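Local atomic coordinates of alcohol dehydrogenase (Thermus thermophilus, PDB entry 2EIH), a protein that probably acts as a zinc-containing, nicotinamide-dependent oxidoreductase of the medium-chain alcohol dehydrogenase family. Residues 151-155 and 296-300; 84-90 and 131-136; 234-239 and 255-261; 241-246 and 264-270. All blocks are in the same frame, centred on the assembly; numbering follows the deposited sequence.

Overall arrangement
The four contacts sample both halves of a medium-chain dehydrogenase subunit. Contact 2 belongs to the GroES-like domain, contact 3 to the parallel Rossmann sheet and contact 4 to the loops that follow the two strands of contact 3, 236-241 and 259-263. Contact 1 lies between, its centre about 12 Å from that of contact 2 and about 22 Å from that of contact 4. Contacts 1 and 2 touch directly: Leu297 and Leu152 both reach Asn88. Contacts 3 and 4 adjoin in the sequence, with centres about 18 Å apart. Contact 2 comes closest to the bound zinc ion, which is held by Cys93, Cys96, Cys99 and Cys107 and lies about 11 Å from the position of Gly90.

Contact 1: residues 151-155 and 296-300; sequences FLTAW and RLFPI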
loop_
_atom_site.group_PDB
_atom_site.type_symbol
_atom_site.label_atom_id
_atom_site.label_comp_id
_atom_site.label_asym_id
_atom_site.label_seq_id
_atom_site.Cartn_x
_atom_site.Cartn_y
_atom_site.Cartn_z
ATOM N N PHE A 151 22.856 2.597 -6.809
ATOM C CA PHE A 151 21.706 1.753 -7.094
ATOM C C PHE A 151 20.689 1.720 -5.956
ATOM O O PHE A 151 19.487 1.713 -6.204
ATOM C CB PHE A 151 22.134 0.347 -7.516
ATOM C CG PHE A 151 22.482 0.268 -8.964
ATOM C CD1 PHE A 151 23.738 0.649 -9.403
ATOM C CD2 PHE A 151 21.505 -0.035 -9.907
ATOM C CE1 PHE A 151 24.019 0.749 -10.765
ATOM C CE2 PHE A 151 21.768 0.059 -11.270
ATOM C CZ PHE A 151 23.038 0.458 -11.693
ATOM N N LEU A 152 21.150 1.741 -4.712
ATOM C CA LEU A 152 20.218 1.733 -3.594
ATOM C C LEU A 152 19.416 3.020 -3.518
ATOM O O LEU A 152 18.227 2.996 -3.227
ATOM C CB LEU A 152 20.967 1.525 -2.278
ATOM C CG LEU A 152 21.477 0.101 -2.075
ATOM C CD1 LEU A 152 22.601 0.097 -1.053
ATOM C CD2 LEU A 152 20.325 -0.784 -1.618
ATOM N N THR A 153 20.075 4.142 -3.781
ATOM C CA THR A 153 19.423 5.437 -3.729
ATOM C C THR A 153 18.413 5.570 -4.861
ATOM O O THR A 153 17.306 6.056 -4.657
ATOM C CB THR A 153 20.460 6.565 -3.825
ATOM O OG1 THR A 153 21.346 6.482 -2.706
ATOM C CG2 THR A 153 19.784 7.924 -3.843
ATOM N N ALA A 154 18.798 5.128 -6.051
ATOM C CA ALA A 154 17.918 5.195 -7.206
ATOM C C ALA A 154 16.725 4.260 -7.021
ATOM O O ALA A 154 15.620 4.545 -7.481
ATOM C CB ALA A 154 18.685 4.809 -8.465
ATOM N N TRP A 155 16.951 3.141 -6.349
ATOM C CA TRP A 155 15.892 2.166 -6.150
ATOM C C TRP A 155 14.800 2.661 -5.206
ATOM O O TRP A 155 13.613 2.493 -5.489
ATOM C CB TRP A 155 16.488 0.852 -5.648
ATOM C CG TRP A 155 15.467 -0.226 -5.455
ATOM C CD1 TRP A 155 14.540 -0.310 -4.459
ATOM C CD2 TRP A 155 15.291 -1.391 -6.269
ATOM N NE1 TRP A 155 13.810 -1.461 -4.594
ATOM C CE2 TRP A 155 14.252 -2.149 -5.695
ATOM C CE3 TRP A 155 15.926 -1.880 -7.419
ATOM C CZ2 TRP A 155 13.813 -3.364 -6.238
ATOM C CZ3 TRP A 155 15.497 -3.082 -7.961
ATOM C CH2 TRP A 155 14.452 -3.820 -7.361
ATOM N N ARG A 296 17.386 -4.063 0.020
ATOM C CA ARG A 296 17.252 -3.754 -1.395
ATOM C C ARG A 296 18.476 -4.121 -2.237
ATOM O O ARG A 296 18.363 -4.253 -3.452
ATOM C CB ARG A 296 16.960 -2.266 -1.576
ATOM C CG ARG A 296 15.760 -1.776 -0.790
ATOM C CD ARG A 296 14.476 -2.331 -1.383
ATOM N NE ARG A 296 13.298 -1.754 -0.742
ATOM C CZ ARG A 296 12.717 -2.247 0.344
ATOM N NH1 ARG A 296 11.653 -1.642 0.846
ATOM N NH2 ARG A 296 13.189 -3.352 0.909
ATOM N N LEU A 297 19.637 -4.286 -1.605
ATOM C CA LEU A 297 20.859 -4.613 -2.337
ATOM C C LEU A 297 20.826 -6.014 -2.935
ATOM O O LEU A 297 21.560 -6.315 -3.874
ATOM C CB LEU A 297 22.094 -4.483 -1.425
ATOM C CG LEU A 297 23.417 -3.919 -2.003
ATOM C CD1 LEU A 297 24.609 -4.668 -1.442
ATOM C CD2 LEU A 297 23.420 -3.992 -3.523
ATOM N N PHE A 298 19.987 -6.881 -2.380
ATOM C CA PHE A 298 19.879 -8.260 -2.870
ATOM C C PHE A 298 19.206 -8.339 -4.240
ATOM O O PHE A 298 19.751 -8.930 -5.174
ATOM C CB PHE A 298 19.145 -9.123 -1.841
ATOM C CG PHE A 298 19.867 -9.213 -0.526
ATOM C CD1 PHE A 298 19.786 -8.172 0.402
ATOM C CD2 PHE A 298 20.674 -10.312 -0.234
ATOM C CE1 PHE A 298 20.501 -8.220 1.607
ATOM C CE2 PHE A 298 21.391 -10.370 0.965
ATOM C CZ PHE A 298 21.303 -9.316 1.891
ATOM N N PRO A 299 18.003 -7.759 -4.383
ATOM C CA PRO A 299 17.388 -7.834 -5.711
ATOM C C PRO A 299 18.257 -7.115 -6.760
ATOM O O PRO A 299 18.397 -7.583 -7.888
ATOM C CB PRO A 299 16.034 -7.149 -5.509
ATOM C CG PRO A 299 16.286 -6.198 -4.399
ATOM C CD PRO A 299 17.129 -7.030 -3.448
ATOM N N ILE A 300 18.841 -5.983 -6.381
ATOM C CA ILE A 300 19.686 -5.218 -7.293
ATOM C C ILE A 300 20.797 -6.072 -7.901
ATOM O O ILE A 300 20.887 -6.186 -9.118
ATOM C CB ILE A 300 20.288 -3.992 -6.577
ATOM C CG1 ILE A 300 19.182 -2.982 -6.283
ATOM C CG2 ILE A 300 21.372 -3.350 -7.426
ATOM C CD1 ILE A 300 19.637 -1.760 -5.447
#
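With CG anti to the backbone N (chi1 -178°), Trp155 turns its indole toward Arg296, Pro299 and Ile300, while Ile300 has CG2 in that same anti position and CG1 beside its own N (chi1 -70°), one branch for each aromatic neighbour. CG2 lies 3.8 Å from Phe151 CB. CG1 meets the six-membered part of the indole obliquely, 3.6 Å from Trp155 CE3, and the two side chains run alongside, pointing opposite ways. CD1 of Ile300 continues over the helix backbone and stops 3.6 Å from Phe151 O, an oxygen already engaged by Trp155 N one helical turn on.

The contact packs helix 148-161 against the start of helix 297-306, beside the GroES-like strand 84-91, whose Asn88 touches Leu152 and Leu297. Toward 296-300 Leu152 works through one methyl: CD2 sits 3.6 Å from Leu297 N and reaches Arg296 CB, while CD1 is the branch touching Asn88.

At the pyrrole side of the indole, Arg296 CD comes within 3.4 Å of Trp155 NE1. The chain of Arg296, bent at chi2, crosses Trp155 at about a right angle; the guanidinium plane stands 63° from the ring, far from a parallel stack. Its charge is directed instead to Asp160, with which NE forms a salt bridge. Pro299 CB approaches the other end of the indole, 4.1 Å from Trp155 CH2, and Pro299 also packs on Glu97 of a second subunit.

Contact 2: residues 84-90 and 131-136; sequences EVVINPG and NLAPKP
Val86 and Ala133 form the tight centre of this contact, an antiparallel hydrogen-bonded pair. Val86 N donates to Ala133 O at 2.8 Å, and Ala133 N returns a nearly straight bond to Val86 O at 3.0 Å. Their side chains share one face, where Val86 CG2 lies 3.9 Å from Ala133 CB and both residues pack on Leu301 of helix 297-306. Ile87 and Leu132 turn to the other face, toward strand 29-38. Asn88 N extends the pairing to Asn131 O, approaching from above the carbonyl plane.

The side of Glu84, partly exposed, and Pro134, exposed, is more open, although Lys135 itself is buried. Lys135 N bonds Glu84 O at 3.0 Å, and beyond it the two side chains cross to a salt bridge of 3.1 Å between Lys135 NZ and Glu84 OE2. An extended lysine chain bends only at its last torsion (chi4 -64°), which brings NZ to Pro136 O at 2.7 Å as well; Leu139 O is a further acceptor and Phe141 a cation-pi partner. Several groups thus fix the ammonium.

At the other end the strands part, and a water donates to Gly90 O and accepts from Asn131 ND2, bridging the two chains. Strand 84-91 also pairs with 64-72, and this antiparallel pairing, part of a curled mixed sheet, is characteristic of the GroES-like domain of medium-chain dehydrogenases.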
loop_
_atom_site.group_PDB
_atom_site.type_symbol
_atom_site.label_atom_id
_atom_site.label_comp_id
_atom_site.label_asym_id
_atom_site.label_seq_id
_atom_site.Cartn_x
_atom_site.Cartn_y
_atom_site.Cartn_z
ATOM N N GLU A 84 34.519 -13.319 -3.158
ATOM C CA GLU A 84 34.404 -12.007 -3.768
ATOM C C GLU A 84 33.111 -11.363 -3.251
ATOM O O GLU A 84 32.049 -12.007 -3.223
ATOM C CB GLU A 84 34.387 -12.129 -5.287
ATOM C CG GLU A 84 35.673 -12.709 -5.881
ATOM C CD GLU A 84 35.805 -12.401 -7.367
ATOM O OE1 GLU A 84 36.846 -12.728 -7.973
ATOM O OE2 GLU A 84 34.855 -11.820 -7.926
ATOM N N VAL A 85 33.216 -10.099 -2.826
ATOM C CA VAL A 85 32.090 -9.362 -2.256
ATOM C C VAL A 85 32.069 -7.856 -2.558
ATOM O O VAL A 85 33.063 -7.260 -2.973
ATOM C CB VAL A 85 32.082 -9.513 -0.712
ATOM C CG1 VAL A 85 31.942 -10.976 -0.324
ATOM C CG2 VAL A 85 33.377 -8.952 -0.112
ATOM N N VAL A 86 30.905 -7.256 -2.342
ATOM C CA VAL A 86 30.716 -5.820 -2.503
ATOM C C VAL A 86 30.208 -5.407 -1.126
ATOM O O VAL A 86 29.696 -6.229 -0.369
ATOM C CB VAL A 86 29.655 -5.471 -3.570
ATOM C CG1 VAL A 86 30.064 -6.050 -4.903
ATOM C CG2 VAL A 86 28.304 -6.014 -3.156
ATOM N N ILE A 87 30.349 -4.128 -0.813
ATOM C CA ILE A 87 29.953 -3.573 0.471
ATOM C C ILE A 87 28.582 -2.916 0.404
ATOM O O ILE A 87 28.250 -2.276 -0.582
ATOM C CB ILE A 87 31.004 -2.536 0.903
ATOM C CG1 ILE A 87 32.320 -3.254 1.243
ATOM C CG2 ILE A 87 30.459 -1.665 2.015
ATOM C CD1 ILE A 87 33.497 -2.333 1.357
ATOM N N ASN A 88 27.792 -3.106 1.457
ATOM C CA ASN A 88 26.448 -2.519 1.605
ATOM C C ASN A 88 26.803 -1.368 2.556
ATOM O O ASN A 88 26.937 -1.580 3.756
ATOM C CB ASN A 88 25.528 -3.517 2.314
ATOM C CG ASN A 88 24.071 -3.361 1.924
ATOM O OD1 ASN A 88 23.517 -2.262 1.959
ATOM N ND2 ASN A 88 23.434 -4.471 1.583
ATOM N N PRO A 89 26.943 -0.141 2.033
ATOM C CA PRO A 89 27.311 1.050 2.807
ATOM C C PRO A 89 26.446 1.492 3.984
ATOM O O PRO A 89 26.831 2.404 4.724
ATOM C CB PRO A 89 27.438 2.120 1.731
ATOM C CG PRO A 89 26.383 1.727 0.766
ATOM C CD PRO A 89 26.470 0.226 0.690
ATOM N N GLY A 90 25.305 0.840 4.194
ATOM C CA GLY A 90 24.428 1.229 5.291
ATOM C C GLY A 90 24.749 0.636 6.652
ATOM O O GLY A 90 24.635 -0.573 6.852
ATOM N N ASN A 131 26.813 -6.212 6.384
ATOM C CA ASN A 131 27.057 -5.210 5.366
ATOM C C ASN A 131 27.917 -5.722 4.226
ATOM O O ASN A 131 28.595 -4.947 3.562
ATOM C CB ASN A 131 27.704 -3.981 6.009
ATOM C CG ASN A 131 26.924 -3.466 7.195
ATOM O OD1 ASN A 131 27.269 -2.441 7.777
ATOM N ND2 ASN A 131 25.876 -4.177 7.570
ATOM N N LEU A 132 27.862 -7.027 3.997
ATOM C CA LEU A 132 28.632 -7.665 2.945
ATOM C C LEU A 132 27.743 -8.522 2.048
ATOM O O LEU A 132 26.983 -9.356 2.538
ATOM C CB LEU A 132 29.695 -8.561 3.566
ATOM C CG LEU A 132 31.157 -8.264 3.273
ATOM C CD1 LEU A 132 31.482 -6.844 3.661
ATOM C CD2 LEU A 132 32.017 -9.257 4.014
ATOM N N ALA A 133 27.843 -8.327 0.739
ATOM C CA ALA A 133 27.057 -9.109 -0.208
ATOM C C ALA A 133 27.994 -9.731 -1.230
ATOM O O ALA A 133 29.060 -9.194 -1.512
ATOM C CB ALA A 133 26.034 -8.227 -0.901
ATOM N N PRO A 134 27.609 -10.881 -1.799
ATOM C CA PRO A 134 28.454 -11.549 -2.794
ATOM C C PRO A 134 28.548 -10.715 -4.056
ATOM O O PRO A 134 27.544 -10.176 -4.534
ATOM C CB PRO A 134 27.727 -12.869 -3.031
ATOM C CG PRO A 134 26.293 -12.456 -2.896
ATOM C CD PRO A 134 26.326 -11.588 -1.650
ATOM N N LYS A 135 29.765 -10.583 -4.568
ATOM C CA LYS A 135 29.999 -9.822 -5.776
ATOM C C LYS A 135 29.603 -10.641 -6.984
ATOM O O LYS A 135 30.019 -11.795 -7.131
ATOM C CB LYS A 135 31.480 -9.455 -5.917
ATOM C CG LYS A 135 31.872 -9.015 -7.325
ATOM C CD LYS A 135 33.379 -9.099 -7.536
ATOM C CE LYS A 135 33.764 -8.945 -9.008
ATOM N NZ LYS A 135 33.231 -10.061 -9.830
ATOM N N PRO A 136 28.782 -10.060 -7.868
ATOM C CA PRO A 136 28.366 -10.784 -9.075
ATOM C C PRO A 136 29.631 -11.203 -9.852
ATOM O O PRO A 136 30.558 -10.408 -10.006
ATOM C CB PRO A 136 27.512 -9.749 -9.821
ATOM C CG PRO A 136 28.053 -8.427 -9.320
ATOM C CD PRO A 136 28.284 -8.674 -7.867
HETATM O O HOH W 1 24.509 -2.089 9.654
#

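Contact 3: residues 234-239 and 255-261; sequences KGADKV and TANGGRI
Three backbone bonds join these segments. Ala256 N donates to Ala236 O at 2.8 Å, Arg260 N to Asp237 O at 3.0 Å, and Val239 N to Arg260 O at 2.8 Å. Arg260 thus bonds through N and O to Asp237 and Val239, the residues flanking Lys238, as in parallel strand pairing. Between the first and second bonds, residues 256-259 make a type II beta turn with Gly258 at positive phi, and a water connects Lys234 O with Asn257 N at its start.

Side chains fill both faces. Val239 CB lies 4.1 Å from Ile261 CG1, and Val239 CG2 is 3.8 Å from Thr255 OG1, whose hydroxyl is bonded to Val251 O in the preceding helix. On the face with Lys238 and Arg260 the two long chains extend together on one heading, Lys238 CE 4.0 Å from Arg260 CD.

Further out, strand 169-172 flanks strand 236-241, so the latter is an inner strand of the Rossmann sheet, and helix 248-254 supplies the crossover from it to strand 259-263: a beta-alpha-beta unit. Asp169 binds Lys234 in a salt bridge and its backbone N bonds Asp237 OD2, which is also weakly bridged to Lys234 NZ.

Lys238 NZ and Arg260 NH1 stand only 4.3 Å apart, but Asp168 pairs with the lysine and probably offsets much of the like-charge repulsion, while the carbonyls of Leu162 and Lys161 hold Lys238 NZ and Arg260 NH2 in place.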
loop_
_atom_site.group_PDB
_atom_site.type_symbol
_atom_site.label_atom_id
_atom_site.label_comp_id
_atom_site.label_asym_id
_atom_site.label_seq_id
_atom_site.Cartn_x
_atom_site.Cartn_y
_atom_site.Cartn_z
ATOM N N LYS A 234 0.573 16.063 -21.375
ATOM C CA LYS A 234 0.239 15.933 -19.960
ATOM C C LYS A 234 1.414 16.163 -19.014
ATOM O O LYS A 234 1.226 16.686 -17.918
ATOM C CB LYS A 234 -0.388 14.562 -19.669
ATOM C CG LYS A 234 0.617 13.486 -19.291
ATOM C CD LYS A 234 -0.074 12.184 -18.910
ATOM C CE LYS A 234 0.911 11.162 -18.344
ATOM N NZ LYS A 234 2.038 10.864 -19.270
ATOM N N GLY A 235 2.616 15.779 -19.435
ATOM C CA GLY A 235 3.787 15.944 -18.586
ATOM C C GLY A 235 4.234 14.617 -17.987
ATOM O O GLY A 235 3.540 13.612 -18.134
ATOM N N ALA A 236 5.382 14.594 -17.316
ATOM C CA ALA A 236 5.869 13.350 -16.721
ATOM C C ALA A 236 5.104 12.982 -15.448
ATOM O O ALA A 236 4.762 13.848 -14.644
ATOM C CB ALA A 236 7.359 13.455 -16.423
ATOM N N ASP A 237 4.840 11.693 -15.276
ATOM C CA ASP A 237 4.117 11.204 -14.110
ATOM C C ASP A 237 5.023 11.115 -12.893
ATOM O O ASP A 237 4.637 11.514 -11.797
ATOM C CB ASP A 237 3.544 9.821 -14.392
ATOM C CG ASP A 237 2.567 9.826 -15.522
ATOM O OD1 ASP A 237 1.461 10.378 -15.350
ATOM O OD2 ASP A 237 2.903 9.286 -16.594
ATOM N N LYS A 238 6.221 10.574 -13.103
ATOM C CA LYS A 238 7.213 10.409 -12.045
ATOM C C LYS A 238 8.510 11.087 -12.436
ATOM O O LYS A 238 8.925 11.000 -13.588
ATOM C CB LYS A 238 7.496 8.926 -11.783
ATOM C CG LYS A 238 6.538 8.250 -10.818
ATOM C CD LYS A 238 5.106 8.311 -11.296
ATOM C CE LYS A 238 4.161 7.673 -10.289
ATOM N NZ LYS A 238 4.076 6.194 -10.388
ATOM N N VAL A 239 9.156 11.748 -11.480
ATOM C CA VAL A 239 10.413 12.438 -11.755
ATOM C C VAL A 239 11.536 12.122 -10.766
ATOM O O VAL A 239 11.350 12.190 -9.556
ATOM C CB VAL A 239 10.210 13.959 -11.768
ATOM C CG1 VAL A 239 11.527 14.657 -12.076
ATOM C CG2 VAL A 239 9.153 14.323 -12.795
ATOM N N THR A 255 6.298 18.440 -14.721
ATOM C CA THR A 255 5.581 17.398 -14.009
ATOM C C THR A 255 4.081 17.449 -14.280
ATOM O O THR A 255 3.452 18.500 -14.181
ATOM C CB THR A 255 5.844 17.510 -12.501
ATOM O OG1 THR A 255 7.258 17.525 -12.279
ATOM C CG2 THR A 255 5.236 16.331 -11.765
ATOM N N ALA A 256 3.512 16.302 -14.626
ATOM C CA ALA A 256 2.087 16.223 -14.901
ATOM C C ALA A 256 1.311 16.382 -13.605
ATOM O O ALA A 256 1.887 16.359 -12.519
ATOM C CB ALA A 256 1.747 14.892 -15.552
ATOM N N ASN A 257 0.000 16.551 -13.722
ATOM C CA ASN A 257 -0.840 16.710 -12.548
ATOM C C ASN A 257 -0.778 15.452 -11.676
ATOM O O ASN A 257 -0.687 14.328 -12.180
ATOM C CB ASN A 257 -2.280 16.995 -12.982
ATOM C CG ASN A 257 -2.420 18.328 -13.708
ATOM O OD1 ASN A 257 -3.435 18.589 -14.348
ATOM N ND2 ASN A 257 -1.406 19.180 -13.600
ATOM N N GLY A 258 -0.807 15.655 -10.363
ATOM C CA GLY A 258 -0.762 14.540 -9.432
ATOM C C GLY A 258 0.519 13.745 -9.542
ATOM O O GLY A 258 0.596 12.602 -9.090
ATOM N N GLY A 259 1.530 14.364 -10.141
ATOM C CA GLY A 259 2.808 13.707 -10.321
ATOM C C GLY A 259 3.645 13.657 -9.060
ATOM O O GLY A 259 3.407 14.379 -8.090
ATOM N N ARG A 260 4.643 12.789 -9.083
ATOM C CA ARG A 260 5.530 12.629 -7.959
ATOM C C ARG A 260 6.955 12.945 -8.377
ATOM O O ARG A 260 7.397 12.586 -9.467
ATOM C CB ARG A 260 5.379 11.209 -7.409
ATOM C CG ARG A 260 3.997 11.020 -6.813
ATOM C CD ARG A 260 3.468 9.614 -6.891
ATOM N NE ARG A 260 4.084 8.707 -5.941
ATOM C CZ ARG A 260 3.643 7.469 -5.728
ATOM N NH1 ARG A 260 2.590 7.012 -6.394
ATOM N NH2 ARG A 260 4.250 6.678 -4.853
ATOM N N ILE A 261 7.661 13.650 -7.501
ATOM C CA ILE A 261 9.042 14.045 -7.751
ATOM C C ILE A 261 9.901 13.547 -6.593
ATOM O O ILE A 261 9.659 13.896 -5.445
ATOM C CB ILE A 261 9.141 15.581 -7.851
ATOM C CG1 ILE A 261 8.172 16.089 -8.933
ATOM C CG2 ILE A 261 10.566 16.004 -8.171
ATOM C CD1 ILE A 261 7.903 17.592 -8.880
HETATM O O HOH W 2 -1.033 16.859 -16.343
#

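Contact 4: residues 241-246 and 264-270; sequences DHTGAL and AGASSGY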
loop_
_atom_site.group_PDB
_atom_site.type_symbol
_atom_site.label_atom_id
_atom_site.label_comp_id
_atom_site.label_asym_id
_atom_site.label_seq_id
_atom_site.Cartn_x
_atom_site.Cartn_y
_atom_site.Cartn_z
ATOM N N ASP A 241 15.040 13.385 -9.527
ATOM C CA ASP A 241 15.927 14.534 -9.552
ATOM C C ASP A 241 17.004 14.448 -8.469
ATOM O O ASP A 241 16.705 14.140 -7.319
ATOM C CB ASP A 241 15.105 15.806 -9.353
ATOM C CG ASP A 241 15.893 17.052 -9.656
ATOM O OD1 ASP A 241 15.381 18.163 -9.431
ATOM O OD2 ASP A 241 17.033 16.917 -10.127
ATOM N N HIS A 242 18.257 14.716 -8.822
ATOM C CA HIS A 242 19.325 14.663 -7.824
ATOM C C HIS A 242 20.083 15.977 -7.804
ATOM O O HIS A 242 21.123 16.096 -7.161
ATOM C CB HIS A 242 20.312 13.534 -8.126
ATOM C CG HIS A 242 21.132 13.770 -9.353
ATOM N ND1 HIS A 242 20.637 13.583 -10.627
ATOM C CD2 HIS A 242 22.399 14.224 -9.508
ATOM C CE1 HIS A 242 21.562 13.910 -11.511
ATOM N NE2 HIS A 242 22.641 14.303 -10.856
ATOM N N THR A 243 19.566 16.960 -8.523
ATOM C CA THR A 243 20.214 18.253 -8.575
ATOM C C THR A 243 19.323 19.308 -7.929
ATOM O O THR A 243 19.670 19.875 -6.889
ATOM C CB THR A 243 20.540 18.640 -10.031
ATOM O OG1 THR A 243 19.336 18.692 -10.811
ATOM C CG2 THR A 243 21.485 17.609 -10.637
ATOM N N GLY A 244 18.165 19.553 -8.537
ATOM C CA GLY A 244 17.229 20.533 -8.012
ATOM C C GLY A 244 17.884 21.862 -7.692
ATOM O O GLY A 244 19.029 22.114 -8.069
ATOM N N ALA A 245 17.146 22.717 -6.997
ATOM C CA ALA A 245 17.646 24.027 -6.603
ATOM C C ALA A 245 18.282 24.788 -7.762
ATOM O O ALA A 245 19.186 25.602 -7.561
ATOM C CB ALA A 245 18.650 23.876 -5.469
ATOM N N LEU A 246 17.814 24.519 -8.974
ATOM C CA LEU A 246 18.338 25.201 -10.145
ATOM C C LEU A 246 17.392 25.023 -11.314
ATOM O O LEU A 246 17.014 25.997 -11.970
ATOM C CB LEU A 246 19.724 24.665 -10.504
ATOM C CG LEU A 246 20.362 25.225 -11.786
ATOM C CD1 LEU A 246 20.275 26.746 -11.822
ATOM C CD2 LEU A 246 21.809 24.771 -11.849
ATOM N N ALA A 264 16.968 13.299 -4.472
ATOM C CA ALA A 264 18.083 12.670 -3.779
ATOM C C ALA A 264 18.853 13.639 -2.893
ATOM O O ALA A 264 18.422 13.976 -1.787
ATOM C CB ALA A 264 19.023 12.043 -4.793
ATOM N N GLY A 265 20.009 14.070 -3.384
ATOM C CA GLY A 265 20.837 14.989 -2.631
ATOM C C GLY A 265 20.904 16.336 -3.314
ATOM O O GLY A 265 21.987 16.886 -3.520
ATOM N N ALA A 266 19.737 16.865 -3.670
ATOM C CA ALA A 266 19.658 18.157 -4.339
ATOM C C ALA A 266 20.097 19.293 -3.415
ATOM O O ALA A 266 19.277 20.103 -2.978
ATOM C CB ALA A 266 18.240 18.404 -4.843
ATOM N N SER A 267 21.394 19.341 -3.123
ATOM C CA SER A 267 21.962 20.376 -2.270
ATOM C C SER A 267 22.660 21.405 -3.151
ATOM O O SER A 267 23.815 21.758 -2.915
ATOM C CB SER A 267 22.971 19.766 -1.288
ATOM O OG SER A 267 23.566 20.766 -0.471
ATOM N N SER A 268 21.950 21.876 -4.173
ATOM C CA SER A 268 22.502 22.854 -5.099
ATOM C C SER A 268 22.623 24.227 -4.439
ATOM O O SER A 268 22.582 24.340 -3.211
ATOM C CB SER A 268 21.628 22.945 -6.353
ATOM O OG SER A 268 22.260 23.706 -7.373
ATOM N N GLY A 269 22.769 25.268 -5.255
ATOM C CA GLY A 269 22.915 26.617 -4.734
ATOM C C GLY A 269 21.658 27.261 -4.177
ATOM O O GLY A 269 21.013 26.727 -3.273
ATOM N N TYR A 270 21.318 28.427 -4.717
ATOM C CA TYR A 270 20.145 29.169 -4.277
ATOM C C TYR A 270 18.895 28.306 -4.352
ATOM O O TYR A 270 18.878 27.267 -5.014
ATOM C CB TYR A 270 19.944 30.414 -5.146
ATOM C CG TYR A 270 19.374 30.127 -6.524
ATOM C CD1 TYR A 270 20.053 29.309 -7.430
ATOM C CD2 TYR A 270 18.147 30.666 -6.917
ATOM C CE1 TYR A 270 19.523 29.034 -8.693
ATOM C CE2 TYR A 270 17.607 30.396 -8.176
ATOM C CZ TYR A 270 18.299 29.581 -9.055
ATOM O OH TYR A 270 17.762 29.313 -10.292
#
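Two successive residues with positive phi, Gly244 and Ala245 (both 49°), turn the Ala245 methyl toward Ser268 in a contact made by two irregular loops and sealed by a single direct hydrogen bond. The resulting approach, 3.2 Å between Ala245 CB and Ser268 CB, is tighter than usual packing and therefore doubtful, reflecting local strain or limited precision in the model.

The hydrogen bond lies at the other end, where Ala264 N donates to Asp241 O at 3.0 Å and continues the pairing one step past the end of strand 259-263, from the last residue of strand 236-241. Next to it, His242 CB packs 3.9 Å from Ala264 CB. Past this point the loops are joined by packing: Leu246 CD1 comes to the edge of the Tyr270 ring, in its plane and 3.9 Å from CE1, with the two side chains crossing at about a right angle. The loops follow the C-terminal ends of neighbouring Rossmann strands, and a fourth subunit packs on them, its Phe276 against Ala245 and its Phe280 against Ala266.

The first loop is shaped from within by Asp241. OD2 accepts from Thr243 N at 3.0 Å, from above the carboxylate plane, closing an Asx turn, and takes Thr243 OG1 on its syn lone pair. With two donors on one carboxylate oxygen, and Gly244 N as a weak third, its negative charge is probably stabilised, and the turn is held largely by its own chain.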